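Local coordinates for cyclic di-GMP receptor atypical PilZ domain-containing protein (PDB 3RQA) that is of unproven function but, as an atypical PilZ-domain protein that assembles into a tetramer through a helical bundle, is predicted to be a cyclic di-GMP receptor, at residues 45-50 with 167-172; 52-56 with 131-135; 109-115 with 155-161; 122-128 with 139-145. All blocks are in the same frame, centred on the assembly; numbering follows the deposited sequence.

Contact 1 of 4, residues 45-50 with 167-172; sequences AETLLR and GLQDAL
Leu49 lies against the flank of helix 165-185, its CB 4.0 Å from Ala171 CB and its CD2 4.0 Å from Leu168 CD1 and 3.8 Å from Leu172 CA. Both segments are helical and run nearly parallel, their axes 8.7 Å apart and crossing at 27°, with Glu46 and Leu168 closest at 4.5 Å between CA atoms. Such closeness is possible because small residues, Ala45, Gly167 and Ala171, line the interface: a CB on Gly167 would clash with Glu46 OE1. Leu168 (t, p) reaches Ala45, CD1 to CB 3.5 Å. Along one border, Glu46 (t, t) and Arg50 (m, t, t) pair within their helix, NE of Arg50 to OE2 of Glu46 2.8 Å, while Arg50 NH1 bridges to Asp170 OD2 at 2.9 Å, making a salt-bridge network that Arg174 extends. Ala171 CB lies over one guanidinium face. Leu139 and Leu141 of strand 139-150 receive Ala45, Leu49 and Leu168, so the helix pair rests on the barrel, while Thr47 and Leu48 meet a second subunit.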
loop_
_atom_site.group_PDB
_atom_site.type_symbol
_atom_site.label_atom_id
_atom_site.label_comp_id
_atom_site.label_asym_id
_atom_site.label_seq_id
_atom_site.Cartn_x
_atom_site.Cartn_y
_atom_site.Cartn_z
ATOM N N ALA C 45 12.414 10.024 10.278
ATOM C CA ALA C 45 12.700 11.260 9.562
ATOM C C ALA C 45 13.937 11.038 8.684
ATOM O O ALA C 45 13.910 11.327 7.487
ATOM C CB ALA C 45 12.942 12.404 10.551
ATOM N N GLU C 46 15.007 10.506 9.268
ATOM C CA GLU C 46 16.233 10.253 8.506
ATOM C C GLU C 46 15.969 9.339 7.303
ATOM O O GLU C 46 16.428 9.609 6.197
ATOM C CB GLU C 46 17.321 9.619 9.397
ATOM C CG GLU C 46 18.555 9.129 8.617
ATOM C CD GLU C 46 19.683 8.608 9.503
ATOM O OE1 GLU C 46 19.427 8.273 10.672
ATOM O OE2 GLU C 46 20.831 8.520 9.016
ATOM N N THR C 47 15.221 8.267 7.527
ATOM C CA THR C 47 14.918 7.322 6.457
ATOM C C THR C 47 14.136 7.999 5.348
ATOM O O THR C 47 14.404 7.778 4.179
ATOM C CB THR C 47 14.135 6.101 6.985
ATOM O OG1 THR C 47 14.961 5.380 7.912
ATOM C CG2 THR C 47 13.746 5.169 5.832
ATOM N N LEU C 48 13.174 8.828 5.721
ATOM C CA LEU C 48 12.386 9.549 4.747
ATOM C C LEU C 48 13.280 10.420 3.850
ATOM O O LEU C 48 13.177 10.380 2.625
ATOM C CB LEU C 48 11.356 10.446 5.461
ATOM C CG LEU C 48 10.739 11.554 4.592
ATOM C CD1 LEU C 48 10.094 10.938 3.359
ATOM C CD2 LEU C 48 9.720 12.363 5.408
ATOM N N LEU C 49 14.143 11.217 4.477
ATOM C CA LEU C 49 15.036 12.122 3.758
ATOM C C LEU C 49 16.037 11.402 2.853
ATOM O O LEU C 49 16.193 11.750 1.678
ATOM C CB LEU C 49 15.773 13.025 4.766
ATOM C CG LEU C 49 15.197 14.421 5.057
ATOM C CD1 LEU C 49 13.702 14.377 5.126
ATOM C CD2 LEU C 49 15.782 14.952 6.358
ATOM N N ARG C 50 16.710 10.394 3.393
ATOM C CA ARG C 50 17.694 9.661 2.614
ATOM C C ARG C 50 17.056 8.896 1.457
ATOM O O ARG C 50 17.517 8.986 0.326
ATOM C CB ARG C 50 18.469 8.692 3.502
ATOM C CG ARG C 50 19.401 9.368 4.503
ATOM C CD ARG C 50 20.306 8.341 5.187
ATOM N NE ARG C 50 21.129 8.955 6.224
ATOM C CZ ARG C 50 22.074 9.870 6.009
ATOM N NH1 ARG C 50 22.755 10.368 7.032
ATOM N NH2 ARG C 50 22.351 10.279 4.781
ATOM N N GLY C 167 22.670 10.982 12.647
ATOM C CA GLY C 167 22.103 10.535 11.383
ATOM C C GLY C 167 21.104 11.471 10.725
ATOM O O GLY C 167 21.236 11.798 9.553
ATOM N N LEU C 168 20.091 11.902 11.468
ATOM C CA LEU C 168 19.093 12.797 10.904
ATOM C C LEU C 168 19.715 14.143 10.551
ATOM O O LEU C 168 19.394 14.715 9.511
ATOM C CB LEU C 168 17.929 13.005 11.876
ATOM C CG LEU C 168 16.821 13.945 11.373
ATOM C CD1 LEU C 168 16.240 13.440 10.038
ATOM C CD2 LEU C 168 15.741 14.059 12.450
ATOM N N GLN C 169 20.592 14.661 11.412
ATOM C CA GLN C 169 21.223 15.938 11.095
ATOM C C GLN C 169 21.920 15.837 9.741
ATOM O O GLN C 169 21.753 16.699 8.870
ATOM C CB GLN C 169 22.253 16.355 12.148
ATOM C CG GLN C 169 22.767 17.758 11.865
ATOM C CD GLN C 169 23.545 18.366 13.006
ATOM O OE1 GLN C 169 23.111 18.336 14.164
ATOM N NE2 GLN C 169 24.699 18.946 12.684
ATOM N N ASP C 170 22.688 14.771 9.559
ATOM C CA ASP C 170 23.404 14.581 8.306
ATOM C C ASP C 170 22.468 14.539 7.101
ATOM O O ASP C 170 22.721 15.190 6.090
ATOM C CB ASP C 170 24.218 13.294 8.336
ATOM C CG ASP C 170 25.086 13.142 7.103
ATOM O OD1 ASP C 170 26.135 13.822 7.044
ATOM O OD2 ASP C 170 24.710 12.371 6.187
ATOM N N ALA C 171 21.397 13.758 7.211
ATOM C CA ALA C 171 20.416 13.640 6.133
ATOM C C ALA C 171 19.783 15.001 5.838
ATOM O O ALA C 171 19.513 15.326 4.687
ATOM C CB ALA C 171 19.321 12.641 6.525
ATOM N N LEU C 172 19.533 15.786 6.884
ATOM C CA LEU C 172 18.915 17.102 6.688
ATOM C C LEU C 172 19.886 18.070 6.010
ATOM O O LEU C 172 19.491 18.838 5.118
ATOM C CB LEU C 172 18.444 17.696 8.026
ATOM C CG LEU C 172 17.823 19.103 8.006
ATOM C CD1 LEU C 172 16.691 19.183 6.986
ATOM C CD2 LEU C 172 17.319 19.448 9.409
#

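Contact 2 of 4, residues 52-56 with 131-135; sequences LGQVE and PSDWL
The last turn of helix 42-55 meets an irregular loop, 131-135, with Leu52 and Ser132 nearest at 7.4 Å between CA atoms. Leu52 (t, p) extends both methyls into the loop: CD2 is 3.7 Å from Pro131 CG, and CD1 is 3.6 Å from Leu135 CD2 and 4.0 Å from Trp134 CZ2. Val55 (t) adds CG1 at 4.0 Å from Trp134 CZ2. Glu56 leaves helical geometry with psi -169°; its m, t side chain meets the NE1 edge of Trp134 (chi1 61°, p; chi2 -85°), where NE1 donates a short 2.5 Å hydrogen bond to Glu56 OE1. Ser132 OG also donates to Glu56 OE1, at 3.0 Å, and accepts weak bonds from Trp134 N (3.2 Å) and Leu135 N (3.3 Å) as the loop folds back, although the place of OG is less certain. Leu85 of helix 73-95 and Thr44 of a third subunit also touch Trp134. The C-terminal end of helix 42-55 thus packs on the connecting loop of a beta hairpin in the PilZ domain.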
loop_
_atom_site.group_PDB
_atom_site.type_symbol
_atom_site.label_atom_id
_atom_site.label_comp_id
_atom_site.label_asym_id
_atom_site.label_seq_id
_atom_site.Cartn_x
_atom_site.Cartn_y
_atom_site.Cartn_z
ATOM N N LEU C 52 14.305 9.446 0.039
ATOM C CA LEU C 52 13.792 10.456 -0.877
ATOM C C LEU C 52 14.915 10.924 -1.814
ATOM O O LEU C 52 14.705 11.114 -3.012
ATOM C CB LEU C 52 13.240 11.632 -0.061
ATOM C CG LEU C 52 12.165 12.553 -0.639
ATOM C CD1 LEU C 52 10.970 11.725 -1.130
ATOM C CD2 LEU C 52 11.734 13.550 0.439
ATOM N N GLY C 53 16.110 11.086 -1.264
ATOM C CA GLY C 53 17.232 11.536 -2.070
ATOM C C GLY C 53 17.661 10.504 -3.102
ATOM O O GLY C 53 17.941 10.830 -4.261
ATOM N N GLN C 54 17.699 9.246 -2.682
ATOM C CA GLN C 54 18.116 8.174 -3.569
ATOM C C GLN C 54 17.195 7.994 -4.757
ATOM O O GLN C 54 17.627 7.548 -5.817
ATOM C CB GLN C 54 18.212 6.872 -2.796
ATOM C CG GLN C 54 19.318 6.874 -1.779
ATOM C CD GLN C 54 19.433 5.546 -1.084
ATOM O OE1 GLN C 54 19.117 5.421 0.104
ATOM N NE2 GLN C 54 19.870 4.529 -1.827
ATOM N N VAL C 55 15.928 8.344 -4.587
ATOM C CA VAL C 55 14.960 8.195 -5.665
ATOM C C VAL C 55 14.835 9.424 -6.569
ATOM O O VAL C 55 14.581 9.295 -7.761
ATOM C CB VAL C 55 13.561 7.837 -5.099
ATOM C CG1 VAL C 55 12.531 7.766 -6.223
ATOM C CG2 VAL C 55 13.629 6.510 -4.361
ATOM N N GLU C 56 15.044 10.608 -6.010
ATOM C CA GLU C 56 14.907 11.843 -6.769
ATOM C C GLU C 56 16.102 12.342 -7.584
ATOM O O GLU C 56 17.095 11.633 -7.791
ATOM C CB GLU C 56 14.448 12.965 -5.834
ATOM C CG GLU C 56 12.987 12.879 -5.414
ATOM C CD GLU C 56 12.600 13.991 -4.458
ATOM O OE1 GLU C 56 11.395 14.141 -4.151
ATOM O OE2 GLU C 56 13.511 14.719 -4.005
ATOM N N PRO C 131 8.454 17.530 2.477
ATOM C CA PRO C 131 9.723 17.699 1.770
ATOM C C PRO C 131 9.722 17.498 0.263
ATOM O O PRO C 131 10.305 18.296 -0.476
ATOM C CB PRO C 131 10.641 16.705 2.482
ATOM C CG PRO C 131 9.713 15.597 2.820
ATOM C CD PRO C 131 8.503 16.341 3.348
ATOM N N SER C 132 9.076 16.429 -0.185
ATOM C CA SER C 132 9.034 16.091 -1.597
ATOM C C SER C 132 8.119 16.943 -2.456
ATOM O O SER C 132 8.465 18.058 -2.832
ATOM C CB SER C 132 8.643 14.630 -1.761
ATOM O OG SER C 132 8.562 14.300 -3.130
ATOM N N ASP C 133 6.954 16.393 -2.770
ATOM C CA ASP C 133 5.956 17.044 -3.610
ATOM C C ASP C 133 5.232 15.915 -4.347
ATOM O O ASP C 133 4.005 15.883 -4.388
ATOM C CB ASP C 133 6.609 17.977 -4.630
ATOM C CG ASP C 133 5.598 18.814 -5.381
ATOM O OD1 ASP C 133 4.615 18.238 -5.894
ATOM O OD2 ASP C 133 5.784 20.048 -5.467
ATOM N N TRP C 134 5.995 14.987 -4.927
ATOM C CA TRP C 134 5.386 13.853 -5.622
ATOM C C TRP C 134 5.030 12.769 -4.600
ATOM O O TRP C 134 4.247 11.870 -4.893
ATOM C CB TRP C 134 6.334 13.275 -6.679
ATOM C CG TRP C 134 7.618 12.757 -6.118
ATOM C CD1 TRP C 134 8.748 13.477 -5.845
ATOM C CD2 TRP C 134 7.882 11.417 -5.688
ATOM N NE1 TRP C 134 9.701 12.665 -5.263
ATOM C CE2 TRP C 134 9.194 11.396 -5.155
ATOM C CE3 TRP C 134 7.138 10.229 -5.701
ATOM C CZ2 TRP C 134 9.779 10.233 -4.636
ATOM C CZ3 TRP C 134 7.721 9.068 -5.186
ATOM C CH2 TRP C 134 9.032 9.083 -4.661
ATOM N N LEU C 135 5.602 12.865 -3.401
ATOM C CA LEU C 135 5.339 11.898 -2.330
ATOM C C LEU C 135 4.639 12.626 -1.184
ATOM O O LEU C 135 5.212 13.505 -0.548
ATOM C CB LEU C 135 6.647 11.294 -1.824
ATOM C CG LEU C 135 6.580 10.177 -0.783
ATOM C CD1 LEU C 135 6.198 8.868 -1.443
ATOM C CD2 LEU C 135 7.938 10.043 -0.113
#

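Contact 3 of 4, residues 109-115 with 155-161; sequences RGIRLAS and HWLWLRF
Gly110 leaves a hollow that the Phe161 ring fills: its CA makes a CH-pi contact over the ring face, 3.5 Å from the centroid, while a CB would clash with Leu159 O. The strands are antiparallel, axes 4.7 Å apart at 146°, with hydrogen-bonded pairs Ile111-Leu159 (N to O 2.9 Å, O to N 2.8 Å) and Leu113-Leu157 (N to O 3.2 Å, O to N 3.0 Å). Phe161 N to Arg109 O, 2.8 Å, extends the ladder, and one water bridges Arg109 O and Phe161 O. These are adjacent strands of the six-stranded antiparallel PilZ barrel; Ile111, Leu113, Leu157 and Leu159 share one face, where Ile111 and Leu159 touch Val127 of strand 124-129. On the other face, the six-membered ring of Trp156 (m) lies face-on over Ala114 CB, a CH-pi contact of 3.9 Å to the centroid; Arg112 CG makes another with the five-membered ring of Trp158 (m), 4.0 Å from its centroid. Asp15 of helix 12-19 holds the polar ends of Arg112 and Trp158.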
loop_
_atom_site.group_PDB
_atom_site.type_symbol
_atom_site.label_atom_id
_atom_site.label_comp_id
_atom_site.label_asym_id
_atom_site.label_seq_id
_atom_site.Cartn_x
_atom_site.Cartn_y
_atom_site.Cartn_z
ATOM N N ARG C 109 19.203 24.069 11.718
ATOM C CA ARG C 109 18.867 24.416 13.099
ATOM C C ARG C 109 17.389 24.612 13.399
ATOM O O ARG C 109 16.919 24.275 14.490
ATOM C CB ARG C 109 19.587 25.696 13.514
ATOM C CG ARG C 109 21.097 25.619 13.474
ATOM C CD ARG C 109 21.694 26.958 13.869
ATOM N NE ARG C 109 23.101 27.057 13.509
ATOM C CZ ARG C 109 23.669 28.171 13.069
ATOM N NH1 ARG C 109 22.940 29.274 12.941
ATOM N NH2 ARG C 109 24.958 28.179 12.742
ATOM N N GLY C 110 16.669 25.185 12.441
ATOM C CA GLY C 110 15.251 25.452 12.627
ATOM C C GLY C 110 14.595 26.039 11.391
ATOM O O GLY C 110 15.140 25.960 10.281
ATOM N N ILE C 111 13.426 26.645 11.586
ATOM C CA ILE C 111 12.672 27.216 10.483
ATOM C C ILE C 111 11.808 28.416 10.884
ATOM O O ILE C 111 11.347 28.530 12.018
ATOM C CB ILE C 111 11.772 26.111 9.834
ATOM C CG1 ILE C 111 11.081 26.635 8.576
ATOM C CG2 ILE C 111 10.738 25.622 10.837
ATOM C CD1 ILE C 111 10.389 25.531 7.775
ATOM N N ARG C 112 11.624 29.321 9.933
ATOM C CA ARG C 112 10.801 30.501 10.123
ATOM C C ARG C 112 9.650 30.300 9.154
ATOM O O ARG C 112 9.866 30.241 7.938
ATOM C CB ARG C 112 11.568 31.760 9.739
ATOM C CG ARG C 112 10.763 33.050 9.801
ATOM C CD ARG C 112 11.652 34.250 9.450
ATOM N NE ARG C 112 11.807 34.435 8.008
ATOM C CZ ARG C 112 12.906 34.905 7.419
ATOM N NH1 ARG C 112 13.973 35.239 8.139
ATOM N NH2 ARG C 112 12.933 35.059 6.103
ATOM N N LEU C 113 8.441 30.165 9.696
ATOM C CA LEU C 113 7.254 29.959 8.878
ATOM C C LEU C 113 6.048 30.691 9.456
ATOM O O LEU C 113 6.040 31.071 10.637
ATOM C CB LEU C 113 6.964 28.458 8.755
ATOM C CG LEU C 113 6.780 27.664 10.052
ATOM C CD1 LEU C 113 5.403 27.917 10.639
ATOM C CD2 LEU C 113 6.962 26.183 9.764
ATOM N N ALA C 114 5.033 30.894 8.622
ATOM C CA ALA C 114 3.814 31.572 9.046
ATOM C C ALA C 114 2.857 30.570 9.697
ATOM O O ALA C 114 2.792 29.411 9.295
ATOM C CB ALA C 114 3.150 32.239 7.853
ATOM N N SER C 115 2.116 31.023 10.702
ATOM C CA SER C 115 1.183 30.154 11.415
ATOM C C SER C 115 -0.154 30.851 11.678
ATOM O O SER C 115 -0.195 32.024 12.058
ATOM C CB SER C 115 1.797 29.721 12.746
ATOM O OG SER C 115 1.094 28.632 13.318
ATOM N N HIS C 155 1.112 35.800 11.353
ATOM C CA HIS C 155 1.843 35.567 12.598
ATOM C C HIS C 155 3.063 34.727 12.223
ATOM O O HIS C 155 2.923 33.649 11.640
ATOM C CB HIS C 155 0.996 34.780 13.610
ATOM C CG HIS C 155 -0.308 35.426 13.963
ATOM N ND1 HIS C 155 -1.400 35.414 13.122
ATOM C CD2 HIS C 155 -0.704 36.074 15.083
ATOM C CE1 HIS C 155 -2.415 36.022 13.710
ATOM N NE2 HIS C 155 -2.019 36.433 14.902
ATOM N N TRP C 156 4.256 35.212 12.537
ATOM C CA TRP C 156 5.460 34.458 12.205
ATOM C C TRP C 156 6.083 33.807 13.420
ATOM O O TRP C 156 6.126 34.385 14.506
ATOM C CB TRP C 156 6.497 35.341 11.503
ATOM C CG TRP C 156 6.058 35.774 10.134
ATOM C CD1 TRP C 156 5.399 36.924 9.804
ATOM C CD2 TRP C 156 6.222 35.043 8.916
ATOM N NE1 TRP C 156 5.141 36.957 8.452
ATOM C CE2 TRP C 156 5.636 35.813 7.882
ATOM C CE3 TRP C 156 6.807 33.811 8.595
ATOM C CZ2 TRP C 156 5.618 35.390 6.547
ATOM C CZ3 TRP C 156 6.792 33.390 7.272
ATOM C CH2 TRP C 156 6.200 34.181 6.261
ATOM N N LEU C 157 6.562 32.589 13.209
ATOM C CA LEU C 157 7.189 31.793 14.243
ATOM C C LEU C 157 8.597 31.409 13.837
ATOM O O LEU C 157 8.859 31.120 12.671
ATOM C CB LEU C 157 6.381 30.509 14.477
ATOM C CG LEU C 157 5.250 30.464 15.510
ATOM C CD1 LEU C 157 4.675 31.847 15.782
ATOM C CD2 LEU C 157 4.190 29.507 15.008
ATOM N N TRP C 158 9.498 31.429 14.806
ATOM C CA TRP C 158 10.876 31.020 14.604
ATOM C C TRP C 158 10.967 29.785 15.483
ATOM O O TRP C 158 10.847 29.873 16.705
ATOM C CB TRP C 158 11.855 32.094 15.089
ATOM C CG TRP C 158 12.013 33.232 14.132
ATOM C CD1 TRP C 158 13.097 33.493 13.336
ATOM C CD2 TRP C 158 11.058 34.262 13.857
ATOM N NE1 TRP C 158 12.873 34.621 12.588
ATOM C CE2 TRP C 158 11.630 35.114 12.884
ATOM C CE3 TRP C 158 9.771 34.549 14.339
ATOM C CZ2 TRP C 158 10.961 36.236 12.381
ATOM C CZ3 TRP C 158 9.104 35.668 13.839
ATOM C CH2 TRP C 158 9.702 36.497 12.869
ATOM N N LEU C 159 11.134 28.633 14.855
ATOM C CA LEU C 159 11.222 27.381 15.581
ATOM C C LEU C 159 12.638 26.790 15.515
ATOM O O LEU C 159 13.257 26.753 14.452
ATOM C CB LEU C 159 10.232 26.362 15.008
ATOM C CG LEU C 159 8.713 26.596 14.962
ATOM C CD1 LEU C 159 8.196 26.919 16.343
ATOM C CD2 LEU C 159 8.380 27.699 13.994
ATOM N N ARG C 160 13.133 26.324 16.658
ATOM C CA ARG C 160 14.450 25.703 16.725
ATOM C C ARG C 160 14.215 24.214 16.950
ATOM O O ARG C 160 13.570 23.835 17.933
ATOM C CB ARG C 160 15.263 26.268 17.891
ATOM C CG ARG C 160 16.669 25.694 17.958
ATOM C CD ARG C 160 17.017 25.245 19.354
ATOM N NE ARG C 160 17.242 26.365 20.264
ATOM C CZ ARG C 160 16.668 26.481 21.459
ATOM N NH1 ARG C 160 15.825 25.550 21.884
ATOM N NH2 ARG C 160 16.951 27.521 22.235
ATOM N N PHE C 161 14.726 23.375 16.046
ATOM C CA PHE C 161 14.534 21.932 16.171
ATOM C C PHE C 161 15.236 21.395 17.411
ATOM O O PHE C 161 16.279 21.907 17.812
ATOM C CB PHE C 161 15.071 21.168 14.934
ATOM C CG PHE C 161 14.540 21.677 13.608
ATOM C CD1 PHE C 161 13.169 21.805 13.388
ATOM C CD2 PHE C 161 15.420 22.028 12.582
ATOM C CE1 PHE C 161 12.680 22.282 12.171
ATOM C CE2 PHE C 161 14.947 22.507 11.360
ATOM C CZ PHE C 161 13.575 22.635 11.155
HETATM O O HOH W 1 18.462 22.936 16.484
HETATM O O HOH W 2 -0.523 33.866 10.104
#

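Contact 4 of 4, residues 122-128 with 139-145; sequences GTTGSVL and LQLPADV
Gly122 N to Val145 O at 2.7 Å and Val145 N to Thr123 O at 2.8 Å fasten one end of this antiparallel ladder. Gly125 and Ala143 follow as a hydrogen-bonded pair (N to O 2.9 Å, O to N 2.8 Å), then Val127 and Leu141 (N to O 2.9 Å, O to N 3.0 Å). Thr124-Asp144, Ser126-Pro142 and Leu128-Gln140 are non-hydrogen-bonded pairs, CA atoms 4.5, 4.2 and 4.7 Å apart; Thr124 OG1 adds a weak bond to Asp144 OD2, 3.3 Å. The strand axes come within 4.3 Å at 139°, the two arms of a twisted beta hairpin in the PilZ barrel. Gly122 has phi 110° and psi -20°, where a CB would jam against the preceding carbonyl. Val127 (t), Leu141 (m, t) and Ala143 share one face; Val127 CG2 is 4.1 Å from Ala143 CB, and Phe161 of strand 155-161 packs on Val127 and Leu141. At the open end of the hairpin, Thr123 CB touches Val145 CG2, 3.7 Å. On the other face Ala37 and Pro39 pack on Ser126.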
loop_
_atom_site.group_PDB
_atom_site.type_symbol
_atom_site.label_atom_id
_atom_site.label_comp_id
_atom_site.label_asym_id
_atom_site.label_seq_id
_atom_site.Cartn_x
_atom_site.Cartn_y
_atom_site.Cartn_z
ATOM N N GLY C 122 8.810 29.484 23.712
ATOM C CA GLY C 122 8.854 28.496 24.769
ATOM C C GLY C 122 7.845 27.400 24.480
ATOM O O GLY C 122 7.939 26.302 25.019
ATOM N N THR C 123 6.867 27.698 23.631
ATOM C CA THR C 123 5.874 26.694 23.274
ATOM C C THR C 123 6.611 25.551 22.589
ATOM O O THR C 123 7.492 25.766 21.762
ATOM C CB THR C 123 4.811 27.255 22.314
ATOM O OG1 THR C 123 4.222 28.427 22.890
ATOM C CG2 THR C 123 3.718 26.229 22.074
ATOM N N THR C 124 6.256 24.333 22.958
ATOM C CA THR C 124 6.890 23.159 22.393
ATOM C C THR C 124 5.913 22.499 21.451
ATOM O O THR C 124 4.696 22.622 21.628
ATOM C CB THR C 124 7.294 22.165 23.507
ATOM O OG1 THR C 124 8.396 22.711 24.245
ATOM C CG2 THR C 124 7.705 20.819 22.922
ATOM N N GLY C 125 6.442 21.808 20.446
ATOM C CA GLY C 125 5.584 21.131 19.491
ATOM C C GLY C 125 6.334 20.487 18.337
ATOM O O GLY C 125 7.486 20.094 18.464
ATOM N N SER C 126 5.670 20.377 17.200
ATOM C CA SER C 126 6.293 19.781 16.036
ATOM C C SER C 126 6.077 20.555 14.758
ATOM O O SER C 126 4.966 20.974 14.451
ATOM C CB SER C 126 5.792 18.356 15.844
ATOM O OG SER C 126 6.311 17.517 16.860
ATOM N N VAL C 127 7.162 20.764 14.027
ATOM C CA VAL C 127 7.099 21.432 12.736
ATOM C C VAL C 127 6.713 20.324 11.752
ATOM O O VAL C 127 7.328 19.259 11.761
ATOM C CB VAL C 127 8.489 21.994 12.330
ATOM C CG1 VAL C 127 8.531 22.272 10.848
ATOM C CG2 VAL C 127 8.794 23.258 13.118
ATOM N N LEU C 128 5.679 20.547 10.948
ATOM C CA LEU C 128 5.266 19.560 9.944
ATOM C C LEU C 128 5.643 20.113 8.579
ATOM O O LEU C 128 5.378 21.279 8.280
ATOM C CB LEU C 128 3.759 19.275 10.015
ATOM C CG LEU C 128 3.355 18.203 11.041
ATOM C CD1 LEU C 128 3.727 18.666 12.447
ATOM C CD2 LEU C 128 1.856 17.942 10.960
ATOM N N LEU C 139 7.524 15.234 6.985
ATOM C CA LEU C 139 8.688 15.188 7.840
ATOM C C LEU C 139 8.208 15.922 9.102
ATOM O O LEU C 139 7.742 17.065 9.017
ATOM C CB LEU C 139 9.850 15.947 7.196
ATOM C CG LEU C 139 11.164 16.029 7.988
ATOM C CD1 LEU C 139 11.847 14.649 8.029
ATOM C CD2 LEU C 139 12.084 17.068 7.348
ATOM N N GLN C 140 8.269 15.266 10.257
ATOM C CA GLN C 140 7.855 15.931 11.485
ATOM C C GLN C 140 9.088 16.096 12.338
ATOM O O GLN C 140 9.837 15.145 12.534
ATOM C CB GLN C 140 6.807 15.117 12.246
ATOM C CG GLN C 140 5.506 14.924 11.491
ATOM C CD GLN C 140 4.324 14.700 12.421
ATOM O OE1 GLN C 140 3.202 14.477 11.970
ATOM N NE2 GLN C 140 4.570 14.772 13.721
ATOM N N LEU C 141 9.302 17.307 12.831
ATOM C CA LEU C 141 10.462 17.602 13.653
ATOM C C LEU C 141 10.108 18.349 14.946
ATOM O O LEU C 141 9.649 19.494 14.906
ATOM C CB LEU C 141 11.463 18.442 12.853
ATOM C CG LEU C 141 12.005 17.838 11.548
ATOM C CD1 LEU C 141 13.019 18.796 10.917
ATOM C CD2 LEU C 141 12.647 16.494 11.832
ATOM N N PRO C 142 10.286 17.696 16.105
ATOM C CA PRO C 142 9.990 18.333 17.394
ATOM C C PRO C 142 10.772 19.647 17.454
ATOM O O PRO C 142 11.925 19.700 17.029
ATOM C CB PRO C 142 10.499 17.315 18.402
ATOM C CG PRO C 142 10.175 16.013 17.727
ATOM C CD PRO C 142 10.587 16.264 16.281
ATOM N N ALA C 143 10.144 20.704 17.965
ATOM C CA ALA C 143 10.800 22.005 18.039
ATOM C C ALA C 143 10.210 22.920 19.111
ATOM O O ALA C 143 9.112 22.684 19.610
ATOM C CB ALA C 143 10.719 22.693 16.686
ATOM N N ASP C 144 10.953 23.964 19.457
ATOM C CA ASP C 144 10.506 24.938 20.440
ATOM C C ASP C 144 10.412 26.308 19.762
ATOM O O ASP C 144 11.165 26.621 18.834
ATOM C CB ASP C 144 11.469 25.000 21.630
ATOM C CG ASP C 144 11.417 23.740 22.494
ATOM O OD1 ASP C 144 11.978 23.740 23.613
ATOM O OD2 ASP C 144 10.815 22.738 22.054
ATOM N N VAL C 145 9.459 27.113 20.208
ATOM C CA VAL C 145 9.289 28.445 19.649
ATOM C C VAL C 145 10.311 29.391 20.280
ATOM O O VAL C 145 10.303 29.593 21.496
ATOM C CB VAL C 145 7.869 28.992 19.931
ATOM C CG1 VAL C 145 7.732 30.403 19.365
ATOM C CG2 VAL C 145 6.822 28.062 19.330
#

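From the N terminus, helix 42-55 supplies the first side of contacts 1 and 2. Contact 1 closes the longest loop, returning at helix 165-185, and the other three contacts are nested inside it. Contact 2 returns at 131-135, the loop between strands 124-129 and 139-150; its span crosses those of contacts 3 and 4. Contact 4 closes that hairpin and is nested within contact 3, which joins strands 110-115 and 155-161. Contacts 3 and 4 meet in one barrel sheet, Arg160 N lying 2.9 Å from Asp144 O. Leu139 joins contact 4 to contact 1, its CD1 3.5 Å from Leu49 CD1, while contacts 2 and 3 stay about 10 Å apart at their nearest atoms.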